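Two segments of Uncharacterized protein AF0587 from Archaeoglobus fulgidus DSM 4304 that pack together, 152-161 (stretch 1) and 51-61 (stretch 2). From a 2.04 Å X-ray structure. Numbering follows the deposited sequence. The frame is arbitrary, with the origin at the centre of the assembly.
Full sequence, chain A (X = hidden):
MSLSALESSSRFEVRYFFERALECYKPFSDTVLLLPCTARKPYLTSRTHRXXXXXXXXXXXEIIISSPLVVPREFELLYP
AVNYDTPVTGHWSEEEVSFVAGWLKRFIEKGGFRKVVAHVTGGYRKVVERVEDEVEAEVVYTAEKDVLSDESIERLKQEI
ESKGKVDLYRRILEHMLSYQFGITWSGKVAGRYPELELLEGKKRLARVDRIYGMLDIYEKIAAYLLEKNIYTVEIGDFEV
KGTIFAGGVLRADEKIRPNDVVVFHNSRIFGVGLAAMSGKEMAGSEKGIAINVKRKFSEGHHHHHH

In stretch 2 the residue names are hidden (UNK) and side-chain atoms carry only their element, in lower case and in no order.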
# COMPACT_ATOMS: atom_id res chain seq x y z
N SER A 152 -0.87 26.26 13.70
CA SER A 152 -1.37 24.96 13.28
C SER A 152 -0.52 23.83 13.86
O SER A 152 -1.07 22.84 14.31
CB SER A 152 -1.42 24.86 11.76
OG SER A 152 -2.53 25.57 11.24
N ILE A 153 0.80 23.97 13.83
CA ILE A 153 1.65 22.92 14.39
C ILE A 153 1.49 22.82 15.91
O ILE A 153 1.62 21.73 16.48
CB ILE A 153 3.14 23.11 14.04
CG1 ILE A 153 3.66 24.43 14.61
CG2 ILE A 153 3.32 23.05 12.52
CD1 ILE A 153 5.18 24.59 14.50
N GLU A 154 1.18 23.93 16.58
CA GLU A 154 0.99 23.86 18.03
C GLU A 154 -0.33 23.15 18.33
O GLU A 154 -0.40 22.34 19.26
CB GLU A 154 1.00 25.25 18.67
CG GLU A 154 2.39 25.83 18.89
CD GLU A 154 3.30 24.89 19.67
OE1 GLU A 154 2.89 24.42 20.76
OE2 GLU A 154 4.43 24.62 19.21
N ARG A 155 -1.36 23.44 17.54
CA ARG A 155 -2.66 22.79 17.72
C ARG A 155 -2.52 21.29 17.43
O ARG A 155 -3.11 20.45 18.12
CB ARG A 155 -3.71 23.36 16.75
CG ARG A 155 -4.28 24.72 17.11
CD ARG A 155 -5.64 24.91 16.45
NE ARG A 155 -6.34 26.11 16.91
CZ ARG A 155 -6.14 27.33 16.43
NH1 ARG A 155 -5.25 27.51 15.45
NH2 ARG A 155 -6.81 28.36 16.92
N LEU A 156 -1.74 20.97 16.41
CA LEU A 156 -1.52 19.58 16.04
C LEU A 156 -0.79 18.85 17.16
O LEU A 156 -1.22 17.77 17.57
CB LEU A 156 -0.73 19.48 14.73
CG LEU A 156 -0.52 18.05 14.24
CD1 LEU A 156 -1.87 17.34 14.13
CD2 LEU A 156 0.18 18.07 12.89
N LYS A 157 0.30 19.42 17.66
CA LYS A 157 1.05 18.78 18.73
C LYS A 157 0.16 18.51 19.94
O LYS A 157 0.26 17.47 20.60
CB LYS A 157 2.21 19.68 19.19
CG LYS A 157 3.33 19.80 18.19
CD LYS A 157 4.41 20.72 18.74
CE LYS A 157 5.56 20.88 17.76
NZ LYS A 157 6.54 21.87 18.28
N GLN A 158 -0.75 19.43 20.22
CA GLN A 158 -1.61 19.27 21.37
C GLN A 158 -2.66 18.18 21.22
O GLN A 158 -3.31 17.82 22.19
CB GLN A 158 -2.23 20.62 21.75
CG GLN A 158 -1.24 21.45 22.55
CD GLN A 158 -1.67 22.89 22.78
OE1 GLN A 158 -2.85 23.18 23.02
NE2 GLN A 158 -0.70 23.81 22.74
N GLU A 159 -2.80 17.65 20.00
CA GLU A 159 -3.76 16.58 19.72
C GLU A 159 -3.12 15.21 19.51
O GLU A 159 -3.75 14.20 19.77
CB GLU A 159 -4.58 16.89 18.45
CG GLU A 159 -5.55 18.06 18.54
CD GLU A 159 -6.54 17.93 19.67
OE1 GLU A 159 -6.94 16.79 20.01
OE2 GLU A 159 -6.94 18.97 20.22
N ILE A 160 -1.87 15.17 19.04
CA ILE A 160 -1.22 13.89 18.76
C ILE A 160 0.10 13.61 19.48
O ILE A 160 0.77 12.62 19.18
CB ILE A 160 -0.97 13.71 17.23
CG1 ILE A 160 0.09 14.71 16.75
CG2 ILE A 160 -2.26 13.90 16.45
CD1 ILE A 160 0.56 14.48 15.32
N GLU A 161 0.47 14.48 20.41
CA GLU A 161 1.72 14.31 21.16
C GLU A 161 1.80 12.88 21.70
O GLU A 161 0.86 12.41 22.34
CB GLU A 161 1.76 15.31 22.33
CG GLU A 161 3.16 15.75 22.73
CD GLU A 161 3.77 16.72 21.74
OE1 GLU A 161 3.77 16.40 20.52
OE2 GLU A 161 4.25 17.80 22.16
N UNK A 51 8.20 18.76 5.95
CA UNK A 51 8.25 19.91 6.86
C UNK A 51 7.42 19.62 8.11
O UNK A 51 7.85 19.87 9.23
c UNK A 51 7.74 21.16 6.16
N UNK A 52 6.21 19.10 7.89
CA UNK A 52 5.32 18.76 8.99
C UNK A 52 5.94 17.75 9.95
O UNK A 52 6.02 17.99 11.15
c UNK A 52 2.81 19.11 8.48
c UNK A 52 2.49 19.45 9.93
c UNK A 52 1.62 18.44 7.79
c UNK A 52 4.01 18.19 8.44
N UNK A 53 6.38 16.62 9.41
CA UNK A 53 6.99 15.58 10.23
C UNK A 53 8.30 16.03 10.84
O UNK A 53 8.85 15.38 11.73
c UNK A 53 7.19 14.32 9.39
n UNK A 53 4.54 9.52 9.68
c UNK A 53 5.43 10.45 9.35
c UNK A 53 5.87 13.65 9.06
c UNK A 53 6.02 12.49 8.11
n UNK A 53 5.11 11.41 8.49
n UNK A 53 6.63 10.43 9.90
N UNK A 54 8.79 17.17 10.36
CA UNK A 54 10.03 17.73 10.87
C UNK A 54 9.76 18.55 12.14
O UNK A 54 10.58 18.58 13.07
o UNK A 54 11.82 19.26 10.32
c UNK A 54 10.67 18.62 9.81
N UNK A 55 8.59 19.18 12.18
CA UNK A 55 8.21 20.01 13.31
C UNK A 55 7.41 19.27 14.38
O UNK A 55 7.22 19.79 15.49
c UNK A 55 9.18 21.86 11.10
n UNK A 55 9.28 24.16 10.13
c UNK A 55 8.30 22.34 12.25
c UNK A 55 10.08 22.99 10.59
c UNK A 55 7.42 21.22 12.81
N UNK A 56 6.95 18.06 14.07
CA UNK A 56 6.18 17.28 15.03
C UNK A 56 6.37 15.77 14.82
O UNK A 56 6.24 15.27 13.70
c UNK A 56 4.67 17.63 14.94
c UNK A 56 4.15 17.35 13.55
c UNK A 56 3.89 16.87 15.97
N UNK A 57 6.69 15.06 15.90
CA UNK A 57 6.88 13.62 15.80
C UNK A 57 5.52 12.97 15.60
O UNK A 57 4.63 13.07 16.45
c UNK A 57 8.08 11.66 16.89
c UNK A 57 8.94 11.23 18.07
c UNK A 57 7.55 13.07 17.06
n UNK A 57 10.59 9.49 18.82
c UNK A 57 9.57 9.86 17.79
N UNK A 58 5.36 12.31 14.46
CA UNK A 58 4.10 11.67 14.12
C UNK A 58 4.09 10.18 14.50
O UNK A 58 4.75 9.37 13.85
c UNK A 58 3.77 13.32 12.26
c UNK A 58 2.54 11.14 12.22
c UNK A 58 3.83 11.83 12.61
N UNK A 59 3.35 9.84 15.54
CA UNK A 59 3.24 8.46 16.00
C UNK A 59 1.82 7.91 15.95
O UNK A 59 1.45 7.04 16.74
c UNK A 59 3.78 8.30 17.43
n UNK A 59 5.83 8.87 18.57
c UNK A 59 5.28 8.33 17.49
o UNK A 59 5.96 7.85 16.58
N UNK A 60 1.03 8.44 15.03
CA UNK A 60 -0.32 7.97 14.84
C UNK A 60 -0.45 7.65 13.36
O UNK A 60 0.40 8.04 12.56
c UNK A 60 -1.20 10.27 14.36
c UNK A 60 -1.19 9.37 16.73
c UNK A 60 -1.36 9.03 15.24
N UNK A 61 -1.51 6.92 13.00
CA UNK A 61 -1.75 6.54 11.61
C UNK A 61 -2.06 7.77 10.77
O UNK A 61 -2.56 8.78 11.29
c UNK A 61 -2.46 4.13 11.78
n UNK A 61 -2.62 3.65 13.02
o UNK A 61 -1.96 3.46 10.87
c UNK A 61 -2.91 5.55 11.54
O HOH W 1 2.50 11.45 17.43

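Position 51 carries a single side-chain carbon, CB, whose closest approach to stretch 1 is 8.0 Å, to Ile 153 CG2; one carbon and nothing further is Ala 51. Position 52 has four carbons, forked at the second. The end of this chain reaches stretch 1, one terminal carbon lying 4.0 Å from Leu 156 CD2, and the fork beyond CB makes it Leu 52. At position 53 three carbons lead to a nitrogen and then to a carbon bearing two more nitrogens, a guanidinium, hence Arg 53; it is out of reach of stretch 1. Position 54 has one carbon and one oxygen, also out of reach: Ser 54.

Position 55 shows four carbons in a row ending in nitrogen, the pattern of Lys 55. Its CB points toward stretch 1 and lies 4.4 Å from Ile 153 CD1, while the end of the chain leads away. Position 56 has three carbons, branched at CB. One branch lies 3.7 Å from Lys 157 CG, and the absence of any further atom gives Val 56. It is the first residue to leave helical phi/psi, at -150/129, and it points toward stretch 1.

Position 57 repeats the row of four carbons and a nitrogen, here extended, with all four chi angles t: Lys 57. Its amine is hydrogen-bonded elsewhere in the structure. Position 58 again has three carbons branched at CB, with CA-to-CB set sideways and one methyl carbon 4.6 Å from Ile 160 CD1, its nearest approach: Val 58. Position 59 has two carbons, the second carrying one oxygen and one nitrogen; this short amide is Asn 59. Position 60 is a third CB-branched set of three carbons, pointing toward stretch 1 with one methyl 4.3 Å from Ile 160 CG2: Val 60. Position 61 has the same composition as 59 and is Asn 61, out of reach of stretch 1.

The contact is chiefly apolar, with 445 Å² buried over both sides and no direct hydrogen bond across it. Val 56 is central: its CG1 lies 4.1 Å from Leu 156 CD2, and its CG2 4.2 Å from Ile 160 CD1. The helix axes approach only to 11.0 Å, at 60°, so side chains bridge the gap. Lys 157 contributes its aliphatic portion, with CE 3.0 Å from Lys 55 O, while its NZ forms a salt bridge with Glu 154 OE2 at 3.6 Å. Water 1 supplies the polar link, donating to Ile 160 O (2.7 Å) and Lys 57 O (2.8 Å) and accepting from Asn 59 N (2.6 Å).

Stretch 2 51-61: ALRSKVKVNVN
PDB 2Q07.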